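Local coordinates for putative transcriptional regulator protein (Vibrio parahaemolyticus, PDB 3ER6) that probably acts as a DNA-binding transcriptional regulator of the AraC type, of which this chain is the DJ-1/PfpI-like part, at residues T33-F43 and F184-F195; I114-A122 and A132-F142. The protein carries 1 engineered substitution. All blocks are in the same frame, centred on the assembly; numbering follows the deposited sequence.

Overall arrangement
Contact 1 (33-43 with 184-195) is partly buried and lies at the edge of the domain. Contact 2 (114-122 with 132-142) is buried and closer to the centre of the chain. The two lie on opposite sides of that centre, with nearest atoms about 14 Å apart. Contact 1 joins the end of helix 22-37 to the last helix of this chain, 186-195. It is apolar apart from one bridging water. Contact 2 joins the turn after strand 110-114 and helix 117-124 to the 132-135 chain and the start of helix 136-145. It adds a direct histidine-aspartate bond to its aromatic core. Along the sequence contact 2 is nested inside contact 1, and both reach the second subunit.

Contact 1: T33-F43 and F184-F195; sequences TAAEFAEFQGF and FGKHTRNLGNQF
Thr188 OG1 and Phe37 O are joined through one water, which lies 2.7 Å from each. The water donates to the carbonyl. The rest is packing. The ring of Phe37 is a knob in a hole made by Thr188, Leu191, Gly192 and Phe195. Its CD2 lies 3.5 Å from Leu191 CB, and Phe195 CB comes to the ring edge. The ring lies against the backbone of the helix at Gly192, with Phe37 CE2 3.6 Å from Gly192 N. Thr33 turns its methyl anti to the backbone N. This puts CG2 over the centre of the Phe195 ring, 4.0 Å from the centroid, a CH-pi contact. At the other end, Phe184 CD1 lies 3.6 Å from Ala38 CB. Phe184 CE1 is 3.6 Å from Phe40 CG, and Phe43 CD1 meets the Phe184 edge. These three phenylalanines form an aromatic cluster, backed by Leu9. Thr33 OG1 is hydrogen-bonded to Glu29 O of its own helix and to Tyr20 OH of the second subunit. The N-to-C directions of 33-37 and 186-195 differ by 130°. Helix 22-37 ends in a Schellman motif at Glu39, and the chain's last helix packs there, beside the sheet edge at strands 9-14 and 43-48.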
loop_
_atom_site.group_PDB
_atom_site.type_symbol
_atom_site.label_atom_id
_atom_site.label_comp_id
_atom_site.label_asym_id
_atom_site.label_seq_id
_atom_site.Cartn_x
_atom_site.Cartn_y
_atom_site.Cartn_z
ATOM N N THR A 33 -0.976 7.673 -10.825
ATOM C CA THR A 33 -1.385 6.847 -11.963
ATOM C C THR A 33 -2.586 7.443 -12.709
ATOM O O THR A 33 -2.601 7.501 -13.922
ATOM C CB THR A 33 -1.602 5.342 -11.538
ATOM O OG1 THR A 33 -0.369 4.865 -10.944
ATOM C CG2 THR A 33 -2.001 4.451 -12.763
ATOM N N ALA A 34 -3.598 7.872 -11.964
ATOM C CA ALA A 34 -4.797 8.501 -12.555
ATOM C C ALA A 34 -4.444 9.839 -13.233
ATOM O O ALA A 34 -4.957 10.149 -14.320
ATOM C CB ALA A 34 -5.799 8.737 -11.465
ATOM N N ALA A 35 -3.575 10.618 -12.612
ATOM C CA ALA A 35 -3.111 11.860 -13.245
ATOM C C ALA A 35 -2.431 11.548 -14.610
ATOM O O ALA A 35 -2.600 12.294 -15.617
ATOM C CB ALA A 35 -2.155 12.613 -12.301
ATOM N N GLU A 36 -1.681 10.439 -14.678
ATOM C CA GLU A 36 -1.111 10.002 -15.961
ATOM C C GLU A 36 -2.218 9.574 -16.930
ATOM O O GLU A 36 -2.212 9.976 -18.113
ATOM C CB GLU A 36 -0.088 8.860 -15.807
ATOM C CG GLU A 36 0.371 8.307 -17.186
ATOM C CD GLU A 36 1.188 7.015 -17.102
ATOM O OE1 GLU A 36 1.226 6.400 -16.000
ATOM O OE2 GLU A 36 1.768 6.610 -18.147
ATOM N N PHE A 37 -3.230 8.841 -16.475
ATOM C CA PHE A 37 -4.340 8.525 -17.377
ATOM C C PHE A 37 -5.047 9.786 -17.895
ATOM O O PHE A 37 -5.572 9.777 -19.029
ATOM C CB PHE A 37 -5.469 7.741 -16.723
ATOM C CG PHE A 37 -5.102 6.358 -16.251
ATOM C CD1 PHE A 37 -4.159 5.591 -16.908
ATOM C CD2 PHE A 37 -5.765 5.813 -15.162
ATOM C CE1 PHE A 37 -3.853 4.312 -16.453
ATOM C CE2 PHE A 37 -5.464 4.536 -14.708
ATOM C CZ PHE A 37 -4.493 3.790 -15.345
ATOM N N ALA A 38 -5.109 10.827 -17.060
ATOM C CA ALA A 38 -5.755 12.083 -17.441
ATOM C C ALA A 38 -4.837 12.958 -18.296
ATOM O O ALA A 38 -5.240 14.018 -18.722
ATOM C CB ALA A 38 -6.177 12.879 -16.166
ATOM N N GLU A 39 -3.607 12.513 -18.503
ATOM C CA GLU A 39 -2.551 13.286 -19.135
ATOM C C GLU A 39 -2.441 14.684 -18.526
ATOM O O GLU A 39 -2.256 15.718 -19.232
ATOM C CB GLU A 39 -2.745 13.348 -20.653
ATOM C CG GLU A 39 -2.787 11.995 -21.293
ATOM C CD GLU A 39 -3.074 12.089 -22.806
ATOM O OE1 GLU A 39 -2.116 12.021 -23.556
ATOM O OE2 GLU A 39 -4.233 12.312 -23.240
ATOM N N PHE A 40 -2.506 14.710 -17.199
ATOM C CA PHE A 40 -2.427 15.968 -16.474
ATOM C C PHE A 40 -1.008 16.213 -16.012
ATOM O O PHE A 40 -0.418 15.381 -15.330
ATOM C CB PHE A 40 -3.327 15.907 -15.267
ATOM C CG PHE A 40 -3.339 17.164 -14.475
ATOM C CD1 PHE A 40 -3.935 18.326 -15.007
ATOM C CD2 PHE A 40 -2.831 17.188 -13.191
ATOM C CE1 PHE A 40 -3.969 19.512 -14.244
ATOM C CE2 PHE A 40 -2.867 18.370 -12.407
ATOM C CZ PHE A 40 -3.416 19.528 -12.941
ATOM N N GLN A 41 -0.496 17.396 -16.309
ATOM C CA GLN A 41 0.908 17.663 -16.136
ATOM C C GLN A 41 1.267 18.423 -14.845
ATOM O O GLN A 41 2.437 18.513 -14.494
ATOM C CB GLN A 41 1.403 18.489 -17.332
ATOM C CG GLN A 41 2.699 18.027 -17.865
ATOM C CD GLN A 41 2.603 16.646 -18.519
ATOM O OE1 GLN A 41 3.629 16.033 -18.832
ATOM N NE2 GLN A 41 1.378 16.157 -18.736
ATOM N N GLY A 42 0.298 18.995 -14.151
ATOM C CA GLY A 42 0.664 19.816 -12.992
ATOM C C GLY A 42 0.353 19.220 -11.630
ATOM O O GLY A 42 -0.051 19.935 -10.685
ATOM N N PHE A 43 0.503 17.907 -11.533
ATOM C CA PHE A 43 0.081 17.193 -10.333
ATOM C C PHE A 43 1.333 16.999 -9.487
ATOM O O PHE A 43 2.332 16.451 -9.987
ATOM C CB PHE A 43 -0.531 15.842 -10.731
ATOM C CG PHE A 43 -1.296 15.158 -9.607
ATOM C CD1 PHE A 43 -2.548 15.626 -9.210
ATOM C CD2 PHE A 43 -0.772 14.057 -8.974
ATOM C CE1 PHE A 43 -3.285 14.995 -8.180
ATOM C CE2 PHE A 43 -1.487 13.409 -7.951
ATOM C CZ PHE A 43 -2.737 13.904 -7.538
ATOM N N PHE A 184 -10.578 14.881 -12.344
ATOM C CA PHE A 184 -10.217 14.421 -13.671
ATOM C C PHE A 184 -11.405 13.896 -14.501
ATOM O O PHE A 184 -11.282 13.711 -15.713
ATOM C CB PHE A 184 -9.111 13.344 -13.603
ATOM C CG PHE A 184 -7.866 13.799 -12.925
ATOM C CD1 PHE A 184 -7.159 14.901 -13.412
ATOM C CD2 PHE A 184 -7.379 13.136 -11.809
ATOM C CE1 PHE A 184 -6.001 15.339 -12.793
ATOM C CE2 PHE A 184 -6.204 13.571 -11.189
ATOM C CZ PHE A 184 -5.516 14.666 -11.675
ATOM N N GLY A 185 -12.538 13.626 -13.866
ATOM C CA GLY A 185 -13.705 13.200 -14.601
ATOM C C GLY A 185 -13.944 11.698 -14.649
ATOM O O GLY A 185 -13.133 10.886 -14.147
ATOM N N LYS A 186 -15.030 11.321 -15.303
ATOM C CA LYS A 186 -15.509 9.947 -15.247
ATOM C C LYS A 186 -14.608 8.912 -15.904
ATOM O O LYS A 186 -14.371 7.816 -15.356
ATOM C CB LYS A 186 -16.922 9.816 -15.852
ATOM C CG LYS A 186 -18.021 9.961 -14.822
ATOM C CD LYS A 186 -19.429 9.624 -15.399
ATOM C CE LYS A 186 -19.998 10.811 -16.236
ATOM N NZ LYS A 186 -20.511 11.916 -15.343
ATOM N N HIS A 187 -14.123 9.237 -17.090
ATOM C CA HIS A 187 -13.345 8.264 -17.833
ATOM C C HIS A 187 -12.067 7.945 -17.057
ATOM O O HIS A 187 -11.655 6.785 -16.966
ATOM C CB HIS A 187 -12.985 8.856 -19.232
ATOM C CG HIS A 187 -14.004 8.551 -20.292
ATOM N ND1 HIS A 187 -14.675 7.349 -20.348
ATOM C CD2 HIS A 187 -14.497 9.309 -21.305
ATOM C CE1 HIS A 187 -15.543 7.378 -21.342
ATOM N NE2 HIS A 187 -15.428 8.541 -21.962
ATOM N N THR A 188 -11.398 8.992 -16.571
ATOM C CA THR A 188 -10.188 8.804 -15.712
ATOM C C THR A 188 -10.498 7.942 -14.473
ATOM O O THR A 188 -9.740 7.017 -14.121
ATOM C CB THR A 188 -9.576 10.169 -15.337
ATOM O OG1 THR A 188 -9.330 10.928 -16.542
ATOM C CG2 THR A 188 -8.198 10.052 -14.560
ATOM N N ARG A 189 -11.622 8.223 -13.814
ATOM C CA ARG A 189 -12.044 7.402 -12.704
ATOM C C ARG A 189 -12.242 5.976 -13.183
ATOM O O ARG A 189 -11.844 5.012 -12.504
ATOM C CB ARG A 189 -13.332 7.944 -12.072
ATOM C CG ARG A 189 -13.806 7.108 -10.870
ATOM C CD ARG A 189 -15.305 6.689 -10.988
ATOM N NE ARG A 189 -15.711 5.890 -9.821
ATOM C CZ ARG A 189 -16.087 6.388 -8.623
ATOM N NH1 ARG A 189 -16.175 7.685 -8.403
ATOM N NH2 ARG A 189 -16.402 5.564 -7.631
ATOM N N ASN A 190 -12.872 5.802 -14.331
ATOM C CA ASN A 190 -13.198 4.413 -14.770
ATOM C C ASN A 190 -11.901 3.705 -15.127
ATOM O O ASN A 190 -11.777 2.523 -14.851
ATOM C CB ASN A 190 -14.163 4.385 -15.984
ATOM C CG ASN A 190 -15.572 4.830 -15.632
ATOM O OD1 ASN A 190 -15.922 4.940 -14.449
ATOM N ND2 ASN A 190 -16.362 5.167 -16.651
ATOM N N LEU A 191 -10.937 4.422 -15.720
ATOM C CA LEU A 191 -9.612 3.833 -16.029
ATOM C C LEU A 191 -8.920 3.436 -14.737
ATOM O O LEU A 191 -8.349 2.343 -14.626
ATOM C CB LEU A 191 -8.720 4.805 -16.833
ATOM C CG LEU A 191 -9.082 4.908 -18.352
ATOM C CD1 LEU A 191 -8.761 6.244 -18.935
ATOM C CD2 LEU A 191 -8.456 3.742 -19.172
ATOM N N GLY A 192 -8.976 4.343 -13.742
ATOM C CA GLY A 192 -8.530 4.059 -12.364
ATOM C C GLY A 192 -9.161 2.800 -11.782
ATOM O O GLY A 192 -8.474 1.896 -11.308
ATOM N N ASN A 193 -10.473 2.716 -11.862
ATOM C CA ASN A 193 -11.203 1.551 -11.419
ATOM C C ASN A 193 -10.778 0.243 -12.127
ATOM O O ASN A 193 -10.748 -0.844 -11.522
ATOM C CB ASN A 193 -12.688 1.841 -11.604
ATOM C CG ASN A 193 -13.594 0.769 -11.008
ATOM O OD1 ASN A 193 -13.649 0.587 -9.786
ATOM N ND2 ASN A 193 -14.334 0.082 -11.874
ATOM N N GLN A 194 -10.462 0.347 -13.416
ATOM C CA GLN A 194 -10.063 -0.814 -14.190
ATOM C C GLN A 194 -8.632 -1.201 -13.757
ATOM O O GLN A 194 -8.323 -2.389 -13.571
ATOM C CB GLN A 194 -10.115 -0.492 -15.713
ATOM C CG GLN A 194 -10.207 -1.753 -16.594
ATOM C CD GLN A 194 -11.562 -2.400 -16.514
ATOM O OE1 GLN A 194 -12.579 -1.735 -16.577
ATOM N NE2 GLN A 194 -11.579 -3.715 -16.370
ATOM N N PHE A 195 -7.766 -0.191 -13.608
ATOM C CA PHE A 195 -6.372 -0.393 -13.116
ATOM C C PHE A 195 -6.397 -1.155 -11.802
ATOM O O PHE A 195 -5.578 -2.025 -11.556
ATOM C CB PHE A 195 -5.653 0.976 -12.959
ATOM C CG PHE A 195 -4.382 0.937 -12.095
ATOM C CD1 PHE A 195 -3.201 0.343 -12.560
ATOM C CD2 PHE A 195 -4.356 1.552 -10.841
ATOM C CE1 PHE A 195 -2.027 0.341 -11.718
ATOM C CE2 PHE A 195 -3.212 1.580 -10.054
ATOM C CZ PHE A 195 -2.071 0.994 -10.462
HETATM O O HOH W 1 -8.293 9.606 -18.678
#

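Contact 2: I114-A122 and A132-F142; sequences IDTGIFVVA and AVMHSYFAHLF
Phe119 presents one ring face to the edge of Phe142. The pair is T-shaped, with planes at 83° and centroids 5.1 Å apart. Phe142 CD1 sits over the centre of the Phe119 ring. The far end of the Phe119 ring reaches the backbone of helix 136-145, where Phe119 CZ is 3.6 Å from Phe142 N. Phe138 O lies at the ring edge, and Leu141 CG packs near Phe119 CE2. Ala122 CB fits against the Phe142 ring, 3.8 Å from Phe142 CZ.

Met134 is bent at chi2 and chi3, which folds its end back between several partners. Its CE lies 3.5 Å from Phe119 CE1 and also meets Ile118 CB. Its sulfur is at the edge of the Phe119 ring, a Met-aromatic contact. The same sulfur lies over the centre of the His135 ring, 3.7 Å above its plane.

This part of the chain belongs to the DJ-1/PfpI family, in the glutaminase I clan. Strand 110-114 of the central sheet runs into a type II' turn from Ile114 to Gly117, and helix 117-124 follows. Asp115, with positive phi (60°), sits at the elbow position of this strand-turn-helix, as in the nucleophile elbow of DJ-1/PfpI relatives, where a cysteine is usual.

His135 NE2 donates to Asp115 OD1 over 2.8 Å, at an N-H...O angle of 165°. The acceptor lies in the imidazole plane and is met nearly along its C-O axis. Asp115 OD2 bonds to Ser82, so both carboxylate oxygens are engaged. Thr116 OG1 is held by Ile83 N and other groups of the loop 82-84. Its methyl CG2 packs obliquely against the Phe138 ring, 3.4 Å from Phe138 CD2. Ile118 CD1 covers Val133 O, a buried carbonyl with no hydrogen-bond partner in the model.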
loop_
_atom_site.group_PDB
_atom_site.type_symbol
_atom_site.label_atom_id
_atom_site.label_comp_id
_atom_site.label_asym_id
_atom_site.label_seq_id
_atom_site.Cartn_x
_atom_site.Cartn_y
_atom_site.Cartn_z
ATOM N N ILE A 114 -7.324 8.023 6.391
ATOM C CA ILE A 114 -7.339 6.592 6.102
ATOM C C ILE A 114 -6.890 5.807 7.318
ATOM O O ILE A 114 -5.967 6.269 8.029
ATOM C CB ILE A 114 -6.433 6.291 4.800
ATOM C CG1 ILE A 114 -4.965 6.629 5.028
ATOM C CG2 ILE A 114 -6.920 7.165 3.601
ATOM C CD1 ILE A 114 -4.056 6.249 3.814
ATOM N N ASP A 115 -7.541 4.649 7.595
ATOM C CA ASP A 115 -7.142 3.807 8.680
ATOM C C ASP A 115 -7.288 4.672 9.951
ATOM O O ASP A 115 -8.203 5.511 10.020
ATOM C CB ASP A 115 -5.697 3.292 8.491
ATOM C CG ASP A 115 -5.325 2.108 9.461
ATOM O OD1 ASP A 115 -6.172 1.567 10.212
ATOM O OD2 ASP A 115 -4.164 1.705 9.451
ATOM N N THR A 116 -6.416 4.480 10.932
ATOM C CA THR A 116 -6.520 5.262 12.206
ATOM C C THR A 116 -6.261 6.799 12.070
ATOM O O THR A 116 -6.465 7.552 13.011
ATOM C CB THR A 116 -5.691 4.651 13.352
ATOM O OG1 THR A 116 -4.315 4.560 12.991
ATOM C CG2 THR A 116 -6.212 3.251 13.688
ATOM N N GLY A 117 -5.811 7.252 10.911
ATOM C CA GLY A 117 -5.885 8.706 10.561
ATOM C C GLY A 117 -7.290 9.239 10.839
ATOM O O GLY A 117 -7.474 10.462 11.111
ATOM N N ILE A 118 -8.289 8.360 10.791
ATOM C CA ILE A 118 -9.663 8.791 11.142
ATOM C C ILE A 118 -9.764 9.330 12.606
ATOM O O ILE A 118 -10.495 10.304 12.865
ATOM C CB ILE A 118 -10.754 7.710 10.810
ATOM C CG1 ILE A 118 -10.809 7.485 9.298
ATOM C CG2 ILE A 118 -12.178 8.161 11.376
ATOM C CD1 ILE A 118 -11.397 6.173 8.886
ATOM N N PHE A 119 -8.988 8.754 13.520
ATOM C CA PHE A 119 -8.975 9.193 14.909
ATOM C C PHE A 119 -8.449 10.645 14.964
ATOM O O PHE A 119 -8.869 11.425 15.841
ATOM C CB PHE A 119 -8.072 8.297 15.785
ATOM C CG PHE A 119 -8.692 6.976 16.163
ATOM C CD1 PHE A 119 -8.941 5.992 15.198
ATOM C CD2 PHE A 119 -9.022 6.708 17.506
ATOM C CE1 PHE A 119 -9.504 4.772 15.563
ATOM C CE2 PHE A 119 -9.605 5.494 17.855
ATOM C CZ PHE A 119 -9.828 4.527 16.887
ATOM N N VAL A 120 -7.500 10.993 14.089
ATOM C CA VAL A 120 -6.970 12.361 14.022
ATOM C C VAL A 120 -8.054 13.375 13.597
ATOM O O VAL A 120 -8.261 14.434 14.249
ATOM C CB VAL A 120 -5.755 12.468 13.049
ATOM C CG1 VAL A 120 -5.208 13.902 13.033
ATOM C CG2 VAL A 120 -4.640 11.462 13.451
ATOM N N VAL A 121 -8.778 13.061 12.524
ATOM C CA VAL A 121 -9.849 13.998 12.109
ATOM C C VAL A 121 -10.996 14.031 13.193
ATOM O O VAL A 121 -11.582 15.088 13.424
ATOM C CB VAL A 121 -10.419 13.700 10.686
ATOM C CG1 VAL A 121 -9.320 13.798 9.655
ATOM C CG2 VAL A 121 -11.051 12.349 10.650
ATOM N N ALA A 122 -11.279 12.902 13.853
ATOM C CA ALA A 122 -12.268 12.907 14.970
ATOM C C ALA A 122 -11.838 13.875 16.049
ATOM O O ALA A 122 -12.596 14.790 16.394
ATOM C CB ALA A 122 -12.506 11.491 15.554
ATOM N N ALA A 132 -18.898 8.724 11.553
ATOM C CA ALA A 132 -17.614 8.254 11.021
ATOM C C ALA A 132 -17.713 6.794 10.693
ATOM O O ALA A 132 -18.747 6.162 10.905
ATOM C CB ALA A 132 -16.487 8.454 12.062
ATOM N N VAL A 133 -16.592 6.259 10.241
ATOM C CA VAL A 133 -16.461 4.816 9.984
ATOM C C VAL A 133 -15.170 4.304 10.651
ATOM O O VAL A 133 -14.201 5.036 10.764
ATOM C CB VAL A 133 -16.422 4.557 8.440
ATOM C CG1 VAL A 133 -17.763 4.962 7.797
ATOM C CG2 VAL A 133 -15.225 5.321 7.761
ATOM N N MET A 134 -15.134 3.053 11.102
ATOM C CA MET A 134 -13.847 2.506 11.520
ATOM C C MET A 134 -13.911 1.022 11.281
ATOM O O MET A 134 -15.032 0.460 11.305
ATOM C CB MET A 134 -13.544 2.838 12.990
ATOM C CG MET A 134 -12.205 2.292 13.549
ATOM S SD MET A 134 -10.649 2.592 12.573
ATOM C CE MET A 134 -10.777 4.314 12.345
ATOM N N HIS A 135 -12.768 0.373 11.038
ATOM C CA HIS A 135 -12.786 -1.064 10.837
ATOM C C HIS A 135 -12.938 -1.765 12.205
ATOM O O HIS A 135 -12.792 -1.136 13.285
ATOM C CB HIS A 135 -11.531 -1.547 10.068
ATOM C CG HIS A 135 -10.246 -1.006 10.602
ATOM N ND1 HIS A 135 -9.784 -1.300 11.861
ATOM C CD2 HIS A 135 -9.341 -0.142 10.058
ATOM C CE1 HIS A 135 -8.640 -0.664 12.065
ATOM N NE2 HIS A 135 -8.355 0.048 10.989
ATOM N N SER A 136 -13.232 -3.060 12.183
ATOM C CA SER A 136 -13.531 -3.794 13.403
ATOM C C SER A 136 -12.387 -3.833 14.400
ATOM O O SER A 136 -12.610 -3.908 15.607
ATOM C CB SER A 136 -13.956 -5.237 13.074
ATOM O OG SER A 136 -15.173 -5.229 12.342
ATOM N N TYR A 137 -11.151 -3.811 13.902
ATOM C CA TYR A 137 -10.034 -3.928 14.835
ATOM C C TYR A 137 -10.006 -2.726 15.820
ATOM O O TYR A 137 -9.770 -2.903 17.029
ATOM C CB TYR A 137 -8.688 -4.075 14.110
ATOM C CG TYR A 137 -7.610 -4.431 15.100
ATOM C CD1 TYR A 137 -7.636 -5.649 15.747
ATOM C CD2 TYR A 137 -6.620 -3.526 15.445
ATOM C CE1 TYR A 137 -6.675 -5.988 16.668
ATOM C CE2 TYR A 137 -5.673 -3.843 16.382
ATOM C CZ TYR A 137 -5.707 -5.077 16.988
ATOM O OH TYR A 137 -4.772 -5.393 17.922
ATOM N N PHE A 138 -10.264 -1.516 15.328
ATOM C CA PHE A 138 -10.246 -0.357 16.219
ATOM C C PHE A 138 -11.621 0.296 16.534
ATOM O O PHE A 138 -11.667 1.374 17.138
ATOM C CB PHE A 138 -9.195 0.687 15.770
ATOM C CG PHE A 138 -7.775 0.330 16.203
ATOM C CD1 PHE A 138 -7.493 0.084 17.547
ATOM C CD2 PHE A 138 -6.735 0.243 15.294
ATOM C CE1 PHE A 138 -6.232 -0.246 17.973
ATOM C CE2 PHE A 138 -5.475 -0.103 15.712
ATOM C CZ PHE A 138 -5.220 -0.356 17.051
ATOM N N ALA A 139 -12.727 -0.350 16.152
ATOM C CA ALA A 139 -14.038 0.277 16.345
ATOM C C ALA A 139 -14.412 0.472 17.819
ATOM O O ALA A 139 -15.016 1.506 18.202
ATOM C CB ALA A 139 -15.165 -0.495 15.630
ATOM N N HIS A 140 -14.070 -0.514 18.655
ATOM C CA HIS A 140 -14.335 -0.361 20.088
ATOM C C HIS A 140 -13.639 0.879 20.673
ATOM O O HIS A 140 -14.247 1.700 21.343
ATOM C CB HIS A 140 -13.901 -1.603 20.870
ATOM C CG HIS A 140 -14.162 -1.472 22.337
ATOM N ND1 HIS A 140 -15.428 -1.592 22.881
ATOM C CD2 HIS A 140 -13.340 -1.153 23.365
ATOM C CE1 HIS A 140 -15.365 -1.387 24.186
ATOM N NE2 HIS A 140 -14.111 -1.116 24.503
ATOM N N LEU A 141 -12.343 1.003 20.409
ATOM C CA LEU A 141 -11.578 2.136 20.919
ATOM C C LEU A 141 -12.161 3.453 20.430
ATOM O O LEU A 141 -12.336 4.389 21.223
ATOM C CB LEU A 141 -10.095 2.005 20.557
ATOM C CG LEU A 141 -9.168 3.136 21.038
ATOM C CD1 LEU A 141 -9.137 3.227 22.572
ATOM C CD2 LEU A 141 -7.742 2.905 20.524
ATOM N N PHE A 142 -12.464 3.534 19.136
ATOM C CA PHE A 142 -13.100 4.749 18.602
ATOM C C PHE A 142 -14.369 5.067 19.424
ATOM O O PHE A 142 -14.638 6.224 19.764
ATOM C CB PHE A 142 -13.501 4.566 17.159
ATOM C CG PHE A 142 -13.841 5.853 16.470
ATOM C CD1 PHE A 142 -12.849 6.572 15.820
ATOM C CD2 PHE A 142 -15.145 6.346 16.480
ATOM C CE1 PHE A 142 -13.144 7.772 15.187
ATOM C CE2 PHE A 142 -15.455 7.538 15.840
ATOM C CZ PHE A 142 -14.417 8.256 15.192
#